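DNA polymerase epsilon subunit 3 (Drosophila melanogaster, PDB 2BYK) pairs with Chrac-16 as a histone-fold heterodimer that binds DNA and facilitates nucleosome sliding, and serves as an accessory component of DNA polymerase epsilon. Local coordinates at residues I46-T49 and S50-A54; S80-P83 and S84-D88; A27-K31 and E32-A36; T63-A66 and K67-L70. All coordinates share one frame; numbering follows the deposited sequence.

Interaction 1. Residues I46-T49 and S50-A54; sequences IFVT and SSSTA
Ser51, Ser52 and Thr53 each turn a hydroxyl back onto the carbonyl one helical turn earlier, on Phe47, Val48 and Thr49, so three successive acceptors of helix 31-58 are gripped twice. In each case the backbone N of the same residue supplies the second bond. Ser51 OG stands 2.8 Å from Phe47 O and 41° out of its carbonyl plane. Ser52 OG lies 2.6 Å from Val48 O, and it and Ser52 N approach that oxygen from opposite faces of the plane. Thr53 OG1 reaches Thr49 O at 2.7 Å, again from above the plane, while Thr53 N supplies the ordinary helical bond. The reach follows from the torsions: all three hydroxyls are anti to their own carbonyl carbon (chi1 -57° for Ser51), which aims them back toward the N-terminal end of the helix. Thr49 OG1 does the same one turn earlier, bonding Ala45 O.

Ser51 OG also lies over one face of the Phe47 ring, 4.0 Å above its plane and offset toward the rim; that ring stacks on an aromatic side chain of the partner protein. Without the hydroxyl, as with an alanine at Ser51, Phe47 O would probably be held by the backbone N alone among the donors described here. All three hydroxyls donate within the helix, and Ser52 OG has a further, weak hydrogen bond with Thr72 OG1, which probably helps this buried serine to pack against helix 66-75.

Interaction 2. Residues S80-P83 and S84-D88; sequences SFVP and SLTQD
Pro83 and Ser84 meet in the first turn of helix 82-96, the helix that follows helix 66-75 in this histone-fold chain. Pro83 adjoins Ser84 directly, its ring flanking the backbone N of that residue, and its carbonyl O takes a bond from Gln87 N at 3.2 Å. Ser84 OG makes a weak bond to Phe81 O, 3.4 Å away. That same Phe81 O receives Leu85 N at 3.2 Å in a nearly straight bond, with 171° at the hydrogen.

Leu85 adds the apolar side of the turn. Its CG is anti to the carbonyl carbon (chi1 -67°), which carries the branch back along the helix until CD1 lies 3.8 Å from Phe81 CB. The Phe81 ring itself leads away to meet Phe78, while Leu85 also packs on Leu70 and Leu73 of helix 66-75 and on an apolar side chain of the partner protein.

One residue further on, Val82 and Thr86 meet obliquely, with Val82 CG1 3.8 Å from Thr86 OG1. With a valine in place of Thr86 the hydroxyl is gone, and Val82 O would probably be left, of the two donors it has here, with the bent bond from the backbone N (135° at the hydrogen). As modelled, Thr86 OG1 sits 2.7 Å from Val82 O, on the face of the carbonyl plane opposite Thr86 N.

Interaction 3. Residues A27-K31 and E32-A36; sequences ASVSK and EARAA. With SO4 (sulfate ion), chain F.
An N-cap opens helix 31-58: Ser30 sits just before the first turn, and its hydroxyl accepts from Ala33 N at 3.2 Å, with 158° at the hydrogen. The hydroxyl stands between its own backbone N and carbonyl carbon (chi1 62°), which swings it over the start of the helix. From there Ser30 OG also donates to O2 of a sulfate ion, 3.1 Å away, so the hydroxyl is acceptor to Ala33 N and donor to the sulfate. The anion, probably from the crystallisation liquor, lies beside the N-terminal end of the helix, whose dipole may contribute to holding it, and residues of the partner protein bind it too. Ser30 O takes the first regular helical bond, from Arg34 N at 3.1 Å and almost straight.

Beside the cap, Val29 points toward the helix and wedges its CG1 between two side chains. That methyl lies 3.2 Å from Ala33 CB and 3.3 Å from Arg34 CG, a close fit. The Arg34 chain bends at chi3 (-72°) past Val29, bringing Val29 O over one face of the guanidinium, 3.3 Å above its plane and offset toward the rim, without a hydrogen bond to NE.

Both Val29 and Arg34 rest on Ile19 of helix 14-22, while strand 28-29 joins a strand of the partner protein in a parallel ladder, so the sheet continues across the heterodimer interface.

Interaction 4. Residues T63-A66 and K67-L70; sequences TITA and KDIL
Thr65 and Asp68 exchange bonds across the start of helix 66-75, and this is the tightly held part of the contact. Thr65 OG1 accepts from Asp68 N at 2.9 Å and, weakly, from Lys67 N; in return Asp68 OD1 accepts from Thr65 N at 3.2 Å, with 173° at the hydrogen. A chi1 of 70° folds OG1 of Thr65 inward, within range of the amides of Lys67 and Asp68. The two side chains cross at about a right angle, and the Thr65 N-H meets OD1 from above the carboxylate plane, 55° out of it. A weak bond from His61 NE2 gives the same OD1 a second donor.

Apolar atoms close the inner side. Ile64 CG2 lies 3.6 Å from Ile69 CG1, again with the chains crossing at about a right angle, and both isoleucines touch Ser52 of helix 31-58. On the other flank Leu70 N bonds Ala66 O at 2.9 Å, and Ala66 and Leu70 both pack on Leu89 of helix 82-96.

The loose side belongs to Lys67. Its CB comes 3.5 Å from Thr65 OG1, but beyond CG the chain runs out extended and its end leads away from the loop, on an exposed residue that still touches Arg93.

Reciprocal side-chain-to-backbone bonding of this kind defines a capping box, here marking where the loop after the long histone-fold helix 31-58 gives way to helix 66-75.

Overall arrangement
Along the chain the order is interaction 3, 1, 4, 2. Interactions 3 and 1 share helix 31-58, their centres about 27 Å apart, so they mark its beginning and a later part of the long helix. Interaction 4 opens helix 66-75 and interaction 2 helix 82-96. Interactions 1 and 4, centres about 10 Å apart, touch where Ser52 and Thr53 meet Ile64 and Ile69; interactions 4 and 2, centres about 13 Å apart, touch through Leu70 against Val82, Leu85 and Thr86. Interaction 3 stands apart, its centre about 32 Å from that of interaction 4 and across the chain's centre. All four lie within reach of the partner protein, consistent with an extended heterodimer interface.

Interaction 1. Residues I46-T49 and S50-A54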
# COMPACT_ATOMS: atom_id res chain seq x y z
N ILE B 46 2.38 -7.06 3.27
CA ILE B 46 3.29 -8.16 3.64
C ILE B 46 4.62 -7.98 2.95
O ILE B 46 5.69 -8.15 3.55
CB ILE B 46 2.74 -9.54 3.21
CG1 ILE B 46 1.42 -9.83 3.92
CG2 ILE B 46 3.72 -10.63 3.59
CD1 ILE B 46 0.77 -11.10 3.43
N PHE B 47 4.54 -7.63 1.67
CA PHE B 47 5.71 -7.41 0.85
C PHE B 47 6.58 -6.29 1.42
O PHE B 47 7.80 -6.46 1.56
CB PHE B 47 5.26 -7.04 -0.56
CG PHE B 47 6.37 -7.06 -1.59
CD1 PHE B 47 6.37 -6.15 -2.65
CD2 PHE B 47 7.36 -8.04 -1.54
CE1 PHE B 47 7.33 -6.21 -3.65
CE2 PHE B 47 8.33 -8.11 -2.55
CZ PHE B 47 8.32 -7.19 -3.60
N VAL B 48 5.97 -5.14 1.74
CA VAL B 48 6.69 -3.98 2.27
C VAL B 48 7.34 -4.27 3.62
O VAL B 48 8.44 -3.79 3.91
CB VAL B 48 5.77 -2.75 2.41
CG1 VAL B 48 6.55 -1.57 2.98
CG2 VAL B 48 5.22 -2.37 1.06
N THR B 49 6.66 -5.04 4.45
CA THR B 49 7.21 -5.39 5.75
C THR B 49 8.36 -6.34 5.50
O THR B 49 9.46 -6.17 6.03
CB THR B 49 6.17 -6.09 6.60
OG1 THR B 49 4.99 -5.29 6.64
CG2 THR B 49 6.69 -6.31 8.01
N SER B 50 8.10 -7.36 4.68
CA SER B 50 9.11 -8.35 4.32
C SER B 50 10.37 -7.61 3.86
O SER B 50 11.47 -7.85 4.35
CB SER B 50 8.56 -9.23 3.19
OG SER B 50 9.53 -10.14 2.71
N SER B 51 10.18 -6.68 2.92
CA SER B 51 11.28 -5.89 2.38
C SER B 51 11.94 -4.99 3.42
O SER B 51 13.16 -5.01 3.56
CB SER B 51 10.79 -5.03 1.21
OG SER B 51 10.21 -5.83 0.20
N SER B 52 11.13 -4.20 4.13
CA SER B 52 11.65 -3.29 5.15
C SER B 52 12.48 -4.07 6.17
O SER B 52 13.46 -3.55 6.71
CB SER B 52 10.51 -2.57 5.85
OG SER B 52 9.77 -1.81 4.91
N THR B 53 12.06 -5.30 6.42
CA THR B 53 12.74 -6.19 7.36
C THR B 53 14.11 -6.52 6.78
O THR B 53 15.12 -6.53 7.49
CB THR B 53 11.97 -7.51 7.55
OG1 THR B 53 10.70 -7.24 8.16
CG2 THR B 53 12.75 -8.46 8.44
N ALA B 54 14.13 -6.80 5.48
CA ALA B 54 15.36 -7.13 4.77
C ALA B 54 16.35 -5.97 4.85
O ALA B 54 17.49 -6.16 5.27
CB ALA B 54 15.05 -7.44 3.33

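Interaction 2. Residues S80-P83 and S84-D88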
# COMPACT_ATOMS: atom_id res chain seq x y z
N SER B 80 6.46 8.17 -4.80
CA SER B 80 5.48 9.25 -4.78
C SER B 80 4.77 9.25 -3.43
O SER B 80 4.14 10.23 -3.04
CB SER B 80 4.48 9.06 -5.92
OG SER B 80 4.07 7.71 -6.02
N PHE B 81 4.91 8.15 -2.70
CA PHE B 81 4.29 8.00 -1.39
C PHE B 81 5.04 8.74 -0.30
O PHE B 81 4.44 9.42 0.52
CB PHE B 81 4.24 6.52 -0.99
CG PHE B 81 3.28 5.68 -1.80
CD1 PHE B 81 2.92 6.03 -3.10
CD2 PHE B 81 2.77 4.50 -1.26
CE1 PHE B 81 2.08 5.22 -3.86
CE2 PHE B 81 1.92 3.68 -2.02
CZ PHE B 81 1.58 4.05 -3.32
N VAL B 82 6.36 8.58 -0.29
CA VAL B 82 7.24 9.16 0.72
C VAL B 82 6.97 10.59 1.21
O VAL B 82 7.08 10.87 2.41
CB VAL B 82 8.72 9.04 0.29
CG1 VAL B 82 9.64 9.27 1.49
CG2 VAL B 82 8.97 7.67 -0.30
N PRO B 83 6.63 11.52 0.31
CA PRO B 83 6.35 12.90 0.73
C PRO B 83 5.26 12.99 1.80
O PRO B 83 5.49 13.47 2.91
CB PRO B 83 5.93 13.58 -0.57
CG PRO B 83 6.73 12.85 -1.59
CD PRO B 83 6.57 11.41 -1.16
N SER B 84 4.08 12.51 1.43
CA SER B 84 2.90 12.51 2.30
C SER B 84 3.17 11.75 3.59
O SER B 84 2.79 12.21 4.66
CB SER B 84 1.74 11.84 1.58
OG SER B 84 2.00 11.78 0.18
N LEU B 85 3.82 10.60 3.46
CA LEU B 85 4.16 9.74 4.60
C LEU B 85 5.14 10.39 5.58
O LEU B 85 5.13 10.08 6.77
CB LEU B 85 4.74 8.42 4.10
CG LEU B 85 3.75 7.53 3.34
CD1 LEU B 85 4.48 6.31 2.79
CD2 LEU B 85 2.61 7.12 4.27
N THR B 86 5.98 11.28 5.08
CA THR B 86 6.93 11.93 5.95
C THR B 86 6.23 13.04 6.73
O THR B 86 6.53 13.25 7.91
CB THR B 86 8.12 12.52 5.17
OG1 THR B 86 8.74 11.49 4.39
CG2 THR B 86 9.16 13.06 6.15
N GLN B 87 5.31 13.74 6.09
CA GLN B 87 4.58 14.80 6.78
C GLN B 87 3.71 14.10 7.82
O GLN B 87 3.58 14.57 8.95
CB GLN B 87 3.70 15.56 5.81
CG GLN B 87 4.44 15.93 4.53
CD GLN B 87 3.59 16.75 3.59
OE1 GLN B 87 2.43 16.42 3.33
NE2 GLN B 87 4.17 17.83 3.06
N ASP B 88 3.12 12.98 7.42
CA ASP B 88 2.27 12.18 8.30
C ASP B 88 3.11 11.76 9.50
O ASP B 88 2.65 11.80 10.63
CB ASP B 88 1.76 10.91 7.59
CG ASP B 88 0.89 11.22 6.37
OD1 ASP B 88 0.42 10.26 5.71
OD2 ASP B 88 0.66 12.41 6.08

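Interaction 3. Residues A27-K31 and E32-A36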
# COMPACT_ATOMS: atom_id res chain seq x y z
N ALA B 27 -17.97 7.22 -10.73
CA ALA B 27 -17.49 5.91 -11.20
C ALA B 27 -17.95 4.77 -10.31
O ALA B 27 -18.56 5.01 -9.27
CB ALA B 27 -15.97 5.92 -11.29
N SER B 28 -17.66 3.53 -10.70
CA SER B 28 -18.04 2.35 -9.92
C SER B 28 -17.02 1.21 -9.99
O SER B 28 -16.22 1.14 -10.93
CB SER B 28 -19.41 1.84 -10.38
OG SER B 28 -19.42 1.55 -11.77
N VAL B 29 -17.04 0.33 -8.99
CA VAL B 29 -16.13 -0.82 -8.95
C VAL B 29 -16.94 -2.09 -8.71
O VAL B 29 -17.74 -2.15 -7.78
CB VAL B 29 -15.10 -0.72 -7.79
CG1 VAL B 29 -13.91 -1.63 -8.07
CG2 VAL B 29 -14.66 0.71 -7.61
N SER B 30 -16.72 -3.09 -9.56
CA SER B 30 -17.44 -4.36 -9.43
C SER B 30 -17.04 -5.10 -8.16
O SER B 30 -15.94 -4.92 -7.64
CB SER B 30 -17.18 -5.25 -10.66
OG SER B 30 -15.81 -5.58 -10.80
N LYS B 31 -17.96 -5.92 -7.67
CA LYS B 31 -17.74 -6.70 -6.47
C LYS B 31 -16.45 -7.48 -6.63
O LYS B 31 -15.77 -7.81 -5.66
CB LYS B 31 -18.93 -7.65 -6.25
CG LYS B 31 -20.28 -6.93 -6.41
CD LYS B 31 -21.44 -7.64 -5.70
CE LYS B 31 -22.68 -6.73 -5.62
NZ LYS B 31 -23.76 -7.25 -4.72
N GLU B 32 -16.10 -7.73 -7.88
CA GLU B 32 -14.90 -8.48 -8.22
C GLU B 32 -13.61 -7.65 -8.09
O GLU B 32 -12.63 -8.10 -7.48
CB GLU B 32 -15.05 -8.99 -9.66
CG GLU B 32 -14.13 -10.13 -10.03
CD GLU B 32 -14.21 -11.26 -9.03
OE1 GLU B 32 -13.64 -11.11 -7.92
OE2 GLU B 32 -14.87 -12.28 -9.33
N ALA B 33 -13.63 -6.44 -8.65
CA ALA B 33 -12.47 -5.55 -8.62
C ALA B 33 -12.11 -5.16 -7.20
O ALA B 33 -10.94 -5.15 -6.82
CB ALA B 33 -12.75 -4.30 -9.46
N ARG B 34 -13.12 -4.83 -6.41
CA ARG B 34 -12.89 -4.44 -5.03
C ARG B 34 -12.25 -5.57 -4.23
O ARG B 34 -11.46 -5.33 -3.32
CB ARG B 34 -14.20 -3.98 -4.40
CG ARG B 34 -14.74 -2.75 -5.10
CD ARG B 34 -15.93 -2.12 -4.41
NE ARG B 34 -17.15 -2.91 -4.54
CZ ARG B 34 -18.36 -2.52 -4.14
NH1 ARG B 34 -18.52 -1.32 -3.56
NH2 ARG B 34 -19.41 -3.32 -4.30
N ALA B 35 -12.57 -6.81 -4.59
CA ALA B 35 -12.02 -7.98 -3.92
C ALA B 35 -10.54 -8.07 -4.21
O ALA B 35 -9.73 -8.29 -3.30
CB ALA B 35 -12.70 -9.23 -4.41
N ALA B 36 -10.19 -7.90 -5.48
CA ALA B 36 -8.80 -7.95 -5.90
C ALA B 36 -8.01 -6.86 -5.19
O ALA B 36 -6.97 -7.12 -4.59
CB ALA B 36 -8.70 -7.76 -7.40
S SO4 F . -16.08 -8.30 -13.44
O1 SO4 F . -17.16 -7.97 -12.51
O2 SO4 F . -14.87 -7.61 -12.98
O3 SO4 F . -15.83 -9.76 -13.47
O4 SO4 F . -16.46 -7.82 -14.79

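Interaction 4. Residues T63-A66 and K67-L70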
# COMPACT_ATOMS: atom_id res chain seq x y z
N THR B 63 15.68 -3.48 14.93
CA THR B 63 14.28 -3.28 14.53
C THR B 63 14.07 -2.46 13.24
O THR B 63 15.01 -1.95 12.65
CB THR B 63 13.51 -2.61 15.69
OG1 THR B 63 13.70 -3.39 16.88
CG2 THR B 63 12.02 -2.52 15.39
N ILE B 64 12.81 -2.36 12.81
CA ILE B 64 12.45 -1.62 11.61
C ILE B 64 12.12 -0.18 11.96
O ILE B 64 11.16 0.07 12.70
CB ILE B 64 11.21 -2.22 10.94
CG1 ILE B 64 11.52 -3.64 10.46
CG2 ILE B 64 10.77 -1.33 9.79
CD1 ILE B 64 10.31 -4.37 9.94
N THR B 65 12.90 0.77 11.44
CA THR B 65 12.65 2.18 11.72
C THR B 65 11.62 2.67 10.71
O THR B 65 11.20 1.92 9.83
CB THR B 65 13.94 3.02 11.57
OG1 THR B 65 14.31 3.11 10.19
CG2 THR B 65 15.09 2.39 12.33
N ALA B 66 11.21 3.93 10.84
CA ALA B 66 10.26 4.50 9.91
C ALA B 66 11.02 4.86 8.64
O ALA B 66 10.44 4.98 7.56
CB ALA B 66 9.63 5.74 10.50
N LYS B 67 12.33 5.02 8.79
CA LYS B 67 13.21 5.37 7.68
C LYS B 67 13.47 4.15 6.80
O LYS B 67 13.65 4.28 5.60
CB LYS B 67 14.49 5.98 8.25
CG LYS B 67 14.14 7.19 9.14
CD LYS B 67 15.17 7.57 10.21
CE LYS B 67 14.62 8.72 11.07
NZ LYS B 67 15.56 9.20 12.13
N ASP B 68 13.46 2.97 7.41
CA ASP B 68 13.66 1.71 6.69
C ASP B 68 12.48 1.44 5.81
O ASP B 68 12.62 0.90 4.72
CB ASP B 68 13.76 0.55 7.66
CG ASP B 68 15.05 0.55 8.40
OD1 ASP B 68 15.15 -0.18 9.42
OD2 ASP B 68 15.97 1.28 7.96
N ILE B 69 11.29 1.78 6.31
CA ILE B 69 10.07 1.59 5.54
C ILE B 69 10.01 2.68 4.48
O ILE B 69 9.57 2.44 3.36
CB ILE B 69 8.80 1.70 6.44
CG1 ILE B 69 8.81 0.60 7.50
CG2 ILE B 69 7.54 1.58 5.58
CD1 ILE B 69 7.67 0.69 8.49
N LEU B 70 10.47 3.87 4.84
CA LEU B 70 10.46 4.97 3.89
C LEU B 70 11.44 4.68 2.75
O LEU B 70 11.18 5.03 1.60
CB LEU B 70 10.81 6.29 4.59
CG LEU B 70 9.70 6.88 5.47
CD1 LEU B 70 10.16 8.17 6.10
CD2 LEU B 70 8.44 7.11 4.63